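Chinitase A (Streptomyces coelicolor, PDB 3EBV) probably hydrolyses chitin as a family 18 endochitinase, of which this chain is the catalytic TIM-barrel domain. Local coordinates at residues N16-Q21 against T273-T278; W11-N15 against N50-L56; P27-D31 against G75-I79. All blocks are in the same frame, centred on the assembly; numbering follows the deposited sequence.

Overall arrangement
All three contacts belong to one TIM barrel; contacts 1 and 2 lie where strand 6-12 ends. Along the chain come 11-15, 16-21 and 27-31, then the partners 50-56, 75-79 and, much later, 273-278. The centres of contacts 1 and 2 are about 12 Å apart and they touch, Asn274 and Gln21 bonding to Gln12 and Trp11. Contact 3 lies about 17 Å from contact 1 and 19 Å from contact 2, centre to centre, where strands 32-40 and 77-84 begin, so it is at the opposite end of the barrel; a Tyr30-Asp276 hydrogen bond connects it to contact 1. Contact 1 helps join the first strand's loop to the chain after the last strand.

Contact 1: N16-Q21 against T273-T278; sequences NGATVQ and TNWDAT
Gln21 reaches from the loop to helix 273-278 with its entire side chain. Its CB and CG both run beside the amide nitrogen of Asn274, Gln21 CG lying 3.8 Å from Asn274 ND2. Gln21 CD then passes the carbonyl oxygen of Thr273, and the two ends of the amide part company. Gln21 OE1 accepts a hydrogen bond from Thr273 OG1 at 2.8 Å, with the hydroxyl nearly along the C=O axis, whereas Gln21 NE2 rests against a methyl group, 3.5 Å from Ala277 CB. Placing CG anti to its own carbonyl carbon (chi1 -63°) and extending the chain beyond is what sends this amide across.

Asn274 returns the grip by holding loop backbone. Its ND2 donates to Thr19 O at 2.9 Å, in plane with both groups and fairly straight (161° at the hydrogen); ND2 also donates to a water that in turn donates to Gln21 O. Because Asn274 OD1 accepts from Gln12 N, three bonds fix the amide against flipping.

In this TIM barrel, strand 6-12 pairs in parallel with strand 267-271, the seam where first and last strands meet. The loop leaving one therefore leans on the helix following the other.

Ala18 sets its methyl over one face of Trp275: Ala18 CB is 3.5 Å from the centroid of the six-membered ring and 12° off its normal, a CH-pi contact. An Asx turn orders the chain leading there, Asn16 OD1 accepting from Ala18 N at 2.9 Å, while the Asn16 amide lies obliquely by the indole. Thr19 and Thr278 run alongside each other, pointing opposite ways, and their OG1 atoms are hydrogen-bonded at 2.7 Å. A water bridges Thr278 OG1 to Gly17 O.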
ATOM      1  N   ASN A  16       5.623  16.805  -6.616  1.00 16.54           N
ATOM      2  CA  ASN A  16       4.484  17.498  -6.028  1.00 16.68           C
ATOM      3  C   ASN A  16       4.911  18.501  -4.955  1.00 16.30           C
ATOM      4  O   ASN A  16       4.104  18.904  -4.122  1.00 16.07           O
ATOM      5  CB  ASN A  16       3.483  16.507  -5.391  1.00 16.35           C
ATOM      6  CG  ASN A  16       4.136  15.674  -4.274  1.00 15.94           C
ATOM      7  OD1 ASN A  16       5.299  15.911  -3.936  1.00 13.78           O
ATOM      8  ND2 ASN A  16       3.398  14.688  -3.726  1.00 15.65           N
ATOM      9  N   GLY A  17       6.171  18.906  -4.998  1.00 16.63           N
ATOM     10  CA  GLY A  17       6.681  19.805  -3.984  1.00 16.17           C
ATOM     11  C   GLY A  17       7.435  19.088  -2.869  1.00 16.00           C
ATOM     12  O   GLY A  17       8.179  19.726  -2.121  1.00 16.34           O
ATOM     13  N   ALA A  18       7.226  17.765  -2.742  1.00 13.97           N
ATOM     14  CA  ALA A  18       8.028  16.985  -1.783  1.00 13.87           C
ATOM     15  C   ALA A  18       9.472  16.851  -2.256  1.00 13.38           C
ATOM     16  O   ALA A  18       9.821  17.171  -3.405  1.00 14.33           O
ATOM     17  CB  ALA A  18       7.395  15.578  -1.591  1.00 12.81           C
ATOM     18  N   THR A  19      10.332  16.329  -1.400  1.00 12.92           N
ATOM     19  CA  THR A  19      11.724  16.085  -1.766  1.00 13.37           C
ATOM     20  C   THR A  19      11.845  15.074  -2.897  1.00 14.05           C
ATOM     21  O   THR A  19      11.341  13.956  -2.780  1.00 13.78           O
ATOM     22  CB  THR A  19      12.522  15.571  -0.532  1.00 12.58           C
ATOM     23  OG1 THR A  19      12.551  16.597   0.466  1.00 13.77           O
ATOM     24  CG2 THR A  19      13.966  15.210  -0.883  1.00 13.87           C
ATOM     25  N   VAL A  20      12.483  15.463  -3.995  1.00 14.40           N
ATOM     26  CA  VAL A  20      12.672  14.548  -5.102  1.00 14.31           C
ATOM     27  C   VAL A  20      13.708  13.511  -4.742  1.00 14.11           C
ATOM     28  O   VAL A  20      14.759  13.823  -4.151  1.00 15.14           O
ATOM     29  CB  VAL A  20      13.094  15.329  -6.400  1.00 15.57           C
ATOM     30  CG1 VAL A  20      13.546  14.369  -7.494  1.00 17.20           C
ATOM     31  CG2 VAL A  20      11.920  16.146  -6.888  1.00 19.08           C
ATOM     32  N   GLN A  21      13.408  12.253  -5.095  1.00 13.87           N
ATOM     33  CA  GLN A  21      14.273  11.138  -4.764  1.00 13.46           C
ATOM     34  C   GLN A  21      14.477  10.212  -5.947  1.00 14.87           C
ATOM     35  O   GLN A  21      13.532   9.971  -6.707  1.00 14.83           O
ATOM     36  CB  GLN A  21      13.675  10.263  -3.626  1.00 14.13           C
ATOM     37  CG  GLN A  21      13.502  10.978  -2.288  1.00 13.61           C
ATOM     38  CD  GLN A  21      12.974  10.045  -1.224  1.00 14.07           C
ATOM     39  OE1 GLN A  21      11.936   9.400  -1.429  1.00 15.51           O
ATOM     40  NE2 GLN A  21      13.646   9.989  -0.068  1.00 13.51           N
ATOM     41  N   THR A 273       7.503   8.253   0.591  1.00 10.30           N
ATOM     42  CA  THR A 273       8.932   8.355   0.953  1.00  9.92           C
ATOM     43  C   THR A 273       9.407   9.816   0.760  1.00 10.09           C
ATOM     44  O   THR A 273      10.229  10.310   1.541  1.00 12.06           O
ATOM     45  CB  THR A 273       9.805   7.359   0.157  1.00 10.66           C
ATOM     46  OG1 THR A 273       9.787   7.694  -1.231  1.00 11.58           O
ATOM     47  CG2 THR A 273       9.244   5.924   0.288  1.00 10.53           C
ATOM     48  N   ASN A 274       8.847  10.485  -0.233  1.00 10.76           N
ATOM     49  CA  ASN A 274       9.284  11.881  -0.546  1.00 10.30           C
ATOM     50  C   ASN A 274       8.876  12.821   0.555  1.00 11.51           C
ATOM     51  O   ASN A 274       9.685  13.670   1.008  1.00 12.01           O
ATOM     52  CB  ASN A 274       8.682  12.300  -1.894  1.00 11.53           C
ATOM     53  CG  ASN A 274       8.999  11.305  -2.987  1.00 11.82           C
ATOM     54  OD1 ASN A 274       8.325  10.259  -3.136  1.00 11.67           O
ATOM     55  ND2 ASN A 274      10.032  11.612  -3.788  1.00 12.38           N
ATOM     56  N   TRP A 275       7.622  12.704   1.022  1.00 10.72           N
ATOM     57  CA  TRP A 275       7.204  13.543   2.132  1.00 10.49           C
ATOM     58  C   TRP A 275       7.946  13.147   3.419  1.00  9.92           C
ATOM     59  O   TRP A 275       8.286  14.020   4.231  1.00 10.84           O
ATOM     60  CB  TRP A 275       5.694  13.474   2.340  1.00 11.21           C
ATOM     61  CG  TRP A 275       4.888  14.163   1.294  1.00 11.71           C
ATOM     62  CD1 TRP A 275       3.934  13.606   0.503  1.00 10.71           C
ATOM     63  CD2 TRP A 275       4.956  15.547   0.927  1.00 11.12           C
ATOM     64  NE1 TRP A 275       3.371  14.553  -0.330  1.00 11.98           N
ATOM     65  CE2 TRP A 275       3.997  15.755  -0.100  1.00 11.46           C
ATOM     66  CE3 TRP A 275       5.712  16.645   1.394  1.00 12.71           C
ATOM     67  CZ2 TRP A 275       3.785  17.022  -0.714  1.00 12.27           C
ATOM     68  CZ3 TRP A 275       5.519  17.908   0.763  1.00 11.72           C
ATOM     69  CH2 TRP A 275       4.547  18.078  -0.261  1.00 12.19           C
ATOM     70  N   ASP A 276       8.255  11.856   3.589  1.00 10.59           N
ATOM     71  CA  ASP A 276       9.049  11.430   4.768  1.00 10.98           C
ATOM     72  C   ASP A 276      10.413  12.176   4.772  1.00 10.37           C
ATOM     73  O   ASP A 276      10.836  12.709   5.803  1.00 11.86           O
ATOM     74  CB  ASP A 276       9.199   9.890   4.684  1.00 10.86           C
ATOM     75  CG  ASP A 276       9.952   9.221   5.858  1.00 10.67           C
ATOM     76  OD1 ASP A 276       9.809   9.650   7.029  1.00 11.54           O
ATOM     77  OD2 ASP A 276      10.650   8.220   5.511  1.00 12.43           O
ATOM     78  N   ALA A 277      11.031  12.253   3.596  1.00  9.96           N
ATOM     79  CA  ALA A 277      12.362  12.912   3.440  1.00 10.69           C
ATOM     80  C   ALA A 277      12.253  14.407   3.729  1.00 11.19           C
ATOM     81  O   ALA A 277      13.139  14.970   4.413  1.00 12.04           O
ATOM     82  CB  ALA A 277      12.890  12.687   2.048  1.00 11.65           C
ATOM     83  N   THR A 278      11.194  15.056   3.219  1.00 10.19           N
ATOM     84  CA  THR A 278      10.969  16.467   3.549  1.00 10.69           C
ATOM     85  C   THR A 278      10.919  16.673   5.055  1.00 11.29           C
ATOM     86  O   THR A 278      11.403  17.697   5.604  1.00 11.92           O
ATOM     87  CB  THR A 278       9.709  16.984   2.836  1.00 10.60           C
ATOM     88  OG1 THR A 278      10.021  17.072   1.431  1.00 12.15           O
ATOM     89  CG2 THR A 278       9.264  18.357   3.404  1.00 11.40           C
TER
HETATM   90  O   HOH W   1       9.355  19.445   0.326  1.00 18.62           O
HETATM   91  O   HOH W   2      10.816  10.774  -6.459  1.00 12.70           O

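Contact 2: W11-N15 against N50-L56; sequences WQNFN and NLDSAGL
Asn13 and Asp52 face each other with their CA atoms 5.8 Å apart, and each is the centre of an inverse gamma turn. Farther along, Asn15 comes opposite Gly55. The direct hydrogen bonds across the contact run from a side chain to backbone: the Asn13 amide spans the gap where strand 6-12 gives way to loop, and docks on the loop after strand 47-48.

With its CG anti to the backbone N (chi1 -176°), Asn13 turns both ends of its amide to the facing backbone. Asn13 OD1 accepts from Asp52 N at 2.8 Å, and Asn13 ND2 donates to Asn50 O at 2.9 Å. Both bonds are straight, each 169° at the hydrogen, although ND2 approaches the Asn50 carbonyl from above its plane. Leucine in place of Asn13 would probably leave Asp52 N and Asn50 O without these mates and let the loop drift from the strand end.

Apolar groups pack beside the amide. Trp11 CH2 meets Leu51 CD1 at 3.9 Å, the methyl lying in plane at the ring edge, and Leu56 CD1 at 3.8 Å in an oblique approach; the polar end of this indole is bonded elsewhere, Trp11 NE1 to Gln21 O. At the outer side a water accepts from Asn15 N and donates to Asp52 OD2, and a second joins Asn15 ND2 to Gly55 O, while Asn15 OD1 accepts from Gly17 N.

Two straight amide bonds suggest that the buried Asn13 amide helps to hold the backbone at Asn50 and Asp52, whereas water mediates the link at Asn15.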
ATOM      1  N   TRP A  11       6.938   5.588  -3.456  1.00 11.12           N
ATOM      2  CA  TRP A  11       7.951   6.493  -4.066  1.00 11.65           C
ATOM      3  C   TRP A  11       7.300   7.186  -5.239  1.00 11.26           C
ATOM      4  O   TRP A  11       6.716   6.528  -6.109  1.00 12.16           O
ATOM      5  CB  TRP A  11       9.120   5.642  -4.519  1.00 12.36           C
ATOM      6  CG  TRP A  11      10.158   6.400  -5.313  1.00 12.10           C
ATOM      7  CD1 TRP A  11      11.189   7.113  -4.796  1.00 13.13           C
ATOM      8  CD2 TRP A  11      10.236   6.522  -6.749  1.00 13.30           C
ATOM      9  NE1 TRP A  11      11.931   7.694  -5.830  1.00 14.16           N
ATOM     10  CE2 TRP A  11      11.369   7.344  -7.023  1.00 14.18           C
ATOM     11  CE3 TRP A  11       9.460   6.059  -7.817  1.00 15.01           C
ATOM     12  CZ2 TRP A  11      11.771   7.661  -8.335  1.00 14.54           C
ATOM     13  CZ3 TRP A  11       9.847   6.396  -9.134  1.00 13.90           C
ATOM     14  CH2 TRP A  11      10.998   7.185  -9.364  1.00 14.65           C
ATOM     15  N   GLN A  12       7.371   8.527  -5.257  1.00 11.64           N
ATOM     16  CA  GLN A  12       6.689   9.317  -6.300  1.00 11.63           C
ATOM     17  C   GLN A  12       7.405   9.390  -7.644  1.00 13.28           C
ATOM     18  O   GLN A  12       8.527   9.896  -7.720  1.00 14.20           O
ATOM     19  CB  GLN A  12       6.475  10.740  -5.843  1.00 11.96           C
ATOM     20  CG  GLN A  12       5.617  10.831  -4.539  1.00 11.38           C
ATOM     21  CD  GLN A  12       5.644  12.221  -3.893  1.00 13.68           C
ATOM     22  OE1 GLN A  12       5.104  12.418  -2.815  1.00 12.86           O
ATOM     23  NE2 GLN A  12       6.220  13.233  -4.599  1.00 13.65           N
ATOM     24  N   ASN A  13       6.725   8.947  -8.684  1.00 13.98           N
ATOM     25  CA  ASN A  13       7.206   9.177 -10.073  1.00 14.35           C
ATOM     26  C   ASN A  13       6.716  10.512 -10.595  1.00 15.47           C
ATOM     27  O   ASN A  13       6.216  10.591 -11.718  1.00 17.22           O
ATOM     28  CB  ASN A  13       6.704   8.025 -10.971  1.00 14.02           C
ATOM     29  CG  ASN A  13       7.239   8.131 -12.402  1.00 15.87           C
ATOM     30  OD1 ASN A  13       8.403   8.448 -12.586  1.00 15.93           O
ATOM     31  ND2 ASN A  13       6.391   7.848 -13.383  1.00 19.51           N
ATOM     32  N   PHE A  14       6.858  11.557  -9.784  1.00 14.69           N
ATOM     33  CA  PHE A  14       6.354  12.886 -10.145  1.00 14.39           C
ATOM     34  C   PHE A  14       6.806  13.835  -9.064  1.00 16.26           C
ATOM     35  O   PHE A  14       7.168  13.412  -7.961  1.00 15.15           O
ATOM     36  CB  PHE A  14       4.817  12.913 -10.308  1.00 15.53           C
ATOM     37  CG  PHE A  14       4.061  12.442  -9.074  1.00 13.92           C
ATOM     38  CD1 PHE A  14       3.701  13.353  -8.089  1.00 16.91           C
ATOM     39  CD2 PHE A  14       3.720  11.104  -8.931  1.00 15.98           C
ATOM     40  CE1 PHE A  14       3.034  12.930  -6.933  1.00 14.24           C
ATOM     41  CE2 PHE A  14       3.024  10.679  -7.791  1.00 14.64           C
ATOM     42  CZ  PHE A  14       2.691  11.588  -6.797  1.00 14.23           C
ATOM     43  N   ASN A  15       6.763  15.129  -9.362  1.00 16.99           N
ATOM     44  CA  ASN A  15       7.161  16.145  -8.400  1.00 17.17           C
ATOM     45  C   ASN A  15       5.915  16.885  -7.924  1.00 18.40           C
ATOM     46  O   ASN A  15       5.189  17.502  -8.739  1.00 18.99           O
ATOM     47  CB  ASN A  15       8.138  17.121  -9.117  1.00 18.42           C
ATOM     48  CG  ASN A  15       8.635  18.241  -8.224  1.00 22.55           C
ATOM     49  OD1 ASN A  15       8.222  18.404  -7.093  1.00 23.00           O
ATOM     50  ND2 ASN A  15       9.534  19.057  -8.775  1.00 29.56           N
ATOM     51  N   ASN A  50       5.856   5.291 -17.360  1.00 20.01           N
ATOM     52  CA  ASN A  50       6.772   6.216 -18.018  1.00 21.06           C
ATOM     53  C   ASN A  50       7.540   6.962 -16.931  1.00 19.72           C
ATOM     54  O   ASN A  50       6.939   7.821 -16.252  1.00 18.74           O
ATOM     55  CB  ASN A  50       5.962   7.203 -18.866  1.00 22.94           C
ATOM     56  CG  ASN A  50       5.247   6.524 -20.046  1.00 26.10           C
ATOM     57  OD1 ASN A  50       5.881   5.838 -20.850  1.00 32.28           O
ATOM     58  ND2 ASN A  50       3.936   6.712 -20.143  1.00 30.05           N
ATOM     59  N   LEU A  51       8.812   6.621 -16.760  1.00 19.10           N
ATOM     60  CA  LEU A  51       9.630   7.310 -15.756  1.00 19.79           C
ATOM     61  C   LEU A  51       9.610   8.804 -16.033  1.00 20.94           C
ATOM     62  O   LEU A  51       9.855   9.222 -17.171  1.00 21.02           O
ATOM     63  CB  LEU A  51      11.061   6.779 -15.734  1.00 19.74           C
ATOM     64  CG  LEU A  51      12.027   7.374 -14.701  1.00 19.90           C
ATOM     65  CD1 LEU A  51      11.574   7.034 -13.236  1.00 19.87           C
ATOM     66  CD2 LEU A  51      13.424   6.902 -14.931  1.00 20.66           C
ATOM     67  N   ASP A  52       9.316   9.607 -15.009  1.00 21.00           N
ATOM     68  CA  ASP A  52       9.270  11.071 -15.138  1.00 21.74           C
ATOM     69  C   ASP A  52      10.686  11.663 -15.058  1.00 22.36           C
ATOM     70  O   ASP A  52      11.009  12.450 -14.166  1.00 21.32           O
ATOM     71  CB  ASP A  52       8.346  11.654 -14.051  1.00 22.19           C
ATOM     72  CG  ASP A  52       8.129  13.158 -14.184  1.00 25.47           C
ATOM     73  OD1 ASP A  52       8.338  13.710 -15.296  1.00 26.73           O
ATOM     74  OD2 ASP A  52       7.740  13.782 -13.170  1.00 25.87           O
ATOM     75  N   SER A  53      11.522  11.296 -16.027  1.00 22.55           N
ATOM     76  CA  SER A  53      12.898  11.756 -16.074  1.00 24.64           C
ATOM     77  C   SER A  53      13.039  13.269 -15.910  1.00 26.31           C
ATOM     78  O   SER A  53      13.824  13.733 -15.080  1.00 27.58           O
ATOM     79  CB  SER A  53      13.499  11.302 -17.400  1.00 23.55           C
ATOM     80  OG  SER A  53      13.673   9.898 -17.359  1.00 24.73           O
ATOM     81  N   ALA A  54      12.253  14.016 -16.687  1.00 28.18           N
ATOM     82  CA  ALA A  54      12.273  15.483 -16.662  1.00 29.60           C
ATOM     83  C   ALA A  54      11.919  16.053 -15.284  1.00 29.71           C
ATOM     84  O   ALA A  54      12.655  16.889 -14.747  1.00 31.84           O
ATOM     85  CB  ALA A  54      11.339  16.034 -17.715  1.00 29.81           C
ATOM     86  N   GLY A  55      10.810  15.598 -14.705  1.00 28.65           N
ATOM     87  CA  GLY A  55      10.385  16.105 -13.407  1.00 26.99           C
ATOM     88  C   GLY A  55      11.249  15.644 -12.238  1.00 26.24           C
ATOM     89  O   GLY A  55      11.152  16.178 -11.121  1.00 27.06           O
ATOM     90  N   LEU A  56      12.080  14.638 -12.473  1.00 24.65           N
ATOM     91  CA  LEU A  56      12.912  14.060 -11.409  1.00 24.16           C
ATOM     92  C   LEU A  56      14.389  14.385 -11.581  1.00 25.08           C
ATOM     93  O   LEU A  56      15.267  13.628 -11.140  1.00 24.90           O
ATOM     94  CB  LEU A  56      12.721  12.538 -11.309  1.00 23.65           C
ATOM     95  CG  LEU A  56      11.276  12.063 -11.062  1.00 21.86           C
ATOM     96  CD1 LEU A  56      11.230  10.539 -11.207  1.00 20.52           C
ATOM     97  CD2 LEU A  56      10.788  12.554  -9.694  1.00 21.86           C
TER
HETATM   98  O   HOH W   3       6.246  15.955 -12.122  1.00 25.27           O
HETATM   99  O   HOH W   4       9.870  18.964 -11.586  1.00 35.43           O

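Contact 3: P27-D31 against G75-I79; sequences PSAYD and GKKVI. With SO4 (sulfate ion), chain B.
Lys76 and Asp31 meet at the starts of two neighbouring parallel strands of the TIM barrel, within a beta-alpha-beta crossover: strand 32-40, helix 61-73, strand 77-84. A Schellman motif ends that helix, with Gly75 at positive phi as its C-prime residue, and delivers the chain into strand 77-84. On the other side a type I turn, Pro27 to Tyr30, leads into strand 32-40. Pairing of the strands begins here, Lys77 N donating to Asp31 O at 2.9 Å with 165° at the hydrogen, and continues with backbone bonds from Lys77 and Ile79 to Ile33. Asp31 O also takes a bond from a water that donates to Gly75 O, so two donors grip it.

Lys76 carries most of the side-chain contact. Bent at chi2 (-56°) and extended from there, it lays its methylenes along the turn: Lys76 CD passes 3.4 Å from Tyr30 O. Its ammonium group then reaches the turn backbone, Lys76 NZ donating to Ser28 O at 2.8 Å in the carbonyl plane. The lysine thus joins the turn to the residue just before strand 77-84.

The Asp31 carboxylate is not in a salt bridge with this ammonium, since Asp31 OD1 and Lys76 NZ are 4.5 Å apart. A water donates to Asp31 OD1 and accepts a weak bond from Lys76 NZ, while Asp31 OD2 is held by His292 and by the backbone N of Val7. At the exposed corner of the turn a sulfate, probably from the crystallisation liquor, accepts a hydrogen bond from Ser28 OG through its O4 at 2.7 Å.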
ATOM      1  N   PRO A  27      15.014   5.475   2.091  1.00 12.98           N
ATOM      2  CA  PRO A  27      15.571   4.889   3.328  1.00 13.19           C
ATOM      3  C   PRO A  27      15.524   3.369   3.413  1.00 14.09           C
ATOM      4  O   PRO A  27      14.580   2.740   2.904  1.00 13.44           O
ATOM      5  CB  PRO A  27      14.723   5.515   4.441  1.00 13.20           C
ATOM      6  CG  PRO A  27      14.320   6.905   3.861  1.00 14.53           C
ATOM      7  CD  PRO A  27      14.131   6.632   2.364  1.00 12.32           C
ATOM      8  N   SER A  28      16.521   2.813   4.099  1.00 14.11           N
ATOM      9  CA  SER A  28      16.621   1.363   4.251  1.00 15.21           C
ATOM     10  C   SER A  28      15.433   0.740   4.998  1.00 14.67           C
ATOM     11  O   SER A  28      15.166  -0.457   4.806  1.00 15.76           O
ATOM     12  CB  SER A  28      17.923   0.993   4.968  1.00 15.60           C
ATOM     13  OG  SER A  28      18.010   1.650   6.189  1.00 17.67           O
ATOM     14  N   ALA A  29      14.732   1.548   5.793  1.00 14.28           N
ATOM     15  CA  ALA A  29      13.569   1.056   6.558  1.00 15.02           C
ATOM     16  C   ALA A  29      12.483   0.472   5.677  1.00 15.04           C
ATOM     17  O   ALA A  29      11.681  -0.355   6.142  1.00 15.71           O
ATOM     18  CB  ALA A  29      12.982   2.183   7.381  1.00 15.88           C
ATOM     19  N   TYR A  30      12.406   0.912   4.412  1.00 13.37           N
ATOM     20  CA  TYR A  30      11.333   0.470   3.547  1.00 12.89           C
ATOM     21  C   TYR A  30      11.624  -0.889   2.948  1.00 13.89           C
ATOM     22  O   TYR A  30      12.569  -1.065   2.175  1.00 15.42           O
ATOM     23  CB  TYR A  30      11.072   1.506   2.456  1.00 11.89           C
ATOM     24  CG  TYR A  30      10.548   2.791   3.020  1.00 10.99           C
ATOM     25  CD1 TYR A  30       9.218   2.886   3.443  1.00 11.53           C
ATOM     26  CD2 TYR A  30      11.393   3.918   3.183  1.00 11.33           C
ATOM     27  CE1 TYR A  30       8.725   4.065   3.986  1.00 12.16           C
ATOM     28  CE2 TYR A  30      10.888   5.121   3.725  1.00 11.94           C
ATOM     29  CZ  TYR A  30       9.548   5.190   4.117  1.00 13.15           C
ATOM     30  OH  TYR A  30       8.963   6.345   4.641  1.00 13.32           O
ATOM     31  N   ASP A  31      10.775  -1.857   3.278  1.00 12.82           N
ATOM     32  CA  ASP A  31      10.937  -3.227   2.785  1.00 12.76           C
ATOM     33  C   ASP A  31      10.255  -3.432   1.457  1.00 12.71           C
ATOM     34  O   ASP A  31      10.670  -4.281   0.670  1.00 13.77           O
ATOM     35  CB  ASP A  31      10.317  -4.196   3.785  1.00 13.08           C
ATOM     36  CG  ASP A  31      10.917  -4.042   5.127  1.00 14.64           C
ATOM     37  OD1 ASP A  31      12.118  -4.388   5.301  1.00 17.54           O
ATOM     38  OD2 ASP A  31      10.242  -3.578   6.047  1.00 14.20           O
ATOM     39  N   GLY A  75      17.468  -7.181  -0.571  1.00 22.30           N
ATOM     40  CA  GLY A  75      16.336  -7.899  -0.004  1.00 21.84           C
ATOM     41  C   GLY A  75      15.012  -7.124  -0.025  1.00 21.24           C
ATOM     42  O   GLY A  75      14.015  -7.615   0.530  1.00 21.84           O
ATOM     43  N   LYS A  76      14.995  -5.964  -0.672  1.00 19.40           N
ATOM     44  CA  LYS A  76      13.745  -5.184  -0.752  1.00 19.35           C
ATOM     45  C   LYS A  76      12.898  -5.662  -1.930  1.00 18.64           C
ATOM     46  O   LYS A  76      13.389  -6.359  -2.844  1.00 18.72           O
ATOM     47  CB  LYS A  76      13.999  -3.661  -0.864  1.00 19.58           C
ATOM     48  CG  LYS A  76      15.122  -3.070  -0.034  1.00 21.79           C
ATOM     49  CD  LYS A  76      15.006  -3.339   1.413  1.00 24.29           C
ATOM     50  CE  LYS A  76      16.125  -2.597   2.165  1.00 22.60           C
ATOM     51  NZ  LYS A  76      15.956  -2.892   3.563  1.00 24.41           N
ATOM     52  N   LYS A  77      11.622  -5.283  -1.930  1.00 16.49           N
ATOM     53  CA  LYS A  77      10.753  -5.563  -3.072  1.00 16.45           C
ATOM     54  C   LYS A  77      10.360  -4.225  -3.663  1.00 15.88           C
ATOM     55  O   LYS A  77      10.160  -3.248  -2.917  1.00 15.41           O
ATOM     56  CB  LYS A  77       9.476  -6.348  -2.655  1.00 15.74           C
ATOM     57  CG  LYS A  77       9.741  -7.679  -1.949  1.00 18.40           C
ATOM     58  CD  LYS A  77      10.282  -8.672  -2.963  1.00 21.72           C
ATOM     59  CE  LYS A  77      10.667  -9.998  -2.336  1.00 23.76           C
ATOM     60  NZ  LYS A  77      11.024 -11.024  -3.415  1.00 25.85           N
ATOM     61  N   VAL A  78      10.258  -4.153  -4.984  1.00 14.57           N
ATOM     62  CA  VAL A  78       9.819  -2.920  -5.633  1.00 13.63           C
ATOM     63  C   VAL A  78       8.656  -3.283  -6.528  1.00 13.89           C
ATOM     64  O   VAL A  78       8.803  -4.141  -7.401  1.00 15.01           O
ATOM     65  CB  VAL A  78      10.954  -2.248  -6.482  1.00 14.34           C
ATOM     66  CG1 VAL A  78      10.492  -0.916  -7.082  1.00 14.93           C
ATOM     67  CG2 VAL A  78      12.208  -2.043  -5.619  1.00 15.01           C
ATOM     68  N   ILE A  79       7.505  -2.661  -6.310  1.00 12.56           N
ATOM     69  CA  ILE A  79       6.307  -3.004  -7.061  1.00 12.41           C
ATOM     70  C   ILE A  79       5.754  -1.771  -7.762  1.00 12.51           C
ATOM     71  O   ILE A  79       6.109  -0.646  -7.398  1.00 12.56           O
ATOM     72  CB  ILE A  79       5.238  -3.648  -6.110  1.00 11.89           C
ATOM     73  CG1 ILE A  79       4.784  -2.631  -5.041  1.00 12.63           C
ATOM     74  CG2 ILE A  79       5.819  -4.938  -5.492  1.00 13.33           C
ATOM     75  CD1 ILE A  79       3.782  -3.246  -4.012  1.00 12.94           C
TER
HETATM   76  S   SO4 B 303      21.381   3.365   6.049  1.00 20.93           S
HETATM   77  O1  SO4 B 303      21.975   2.566   4.990  1.00 23.44           O
HETATM   78  O2  SO4 B 303      22.386   3.872   6.992  1.00 19.77           O
HETATM   79  O3  SO4 B 303      20.646   4.489   5.363  1.00 17.27           O
HETATM   80  O4  SO4 B 303      20.471   2.538   6.846  1.00 22.73           O
HETATM   81  O   HOH W   5      11.214  -6.997   1.579  1.00 29.97           O
HETATM   82  O   HOH W   6      13.785  -5.593   3.585  1.00 38.79           O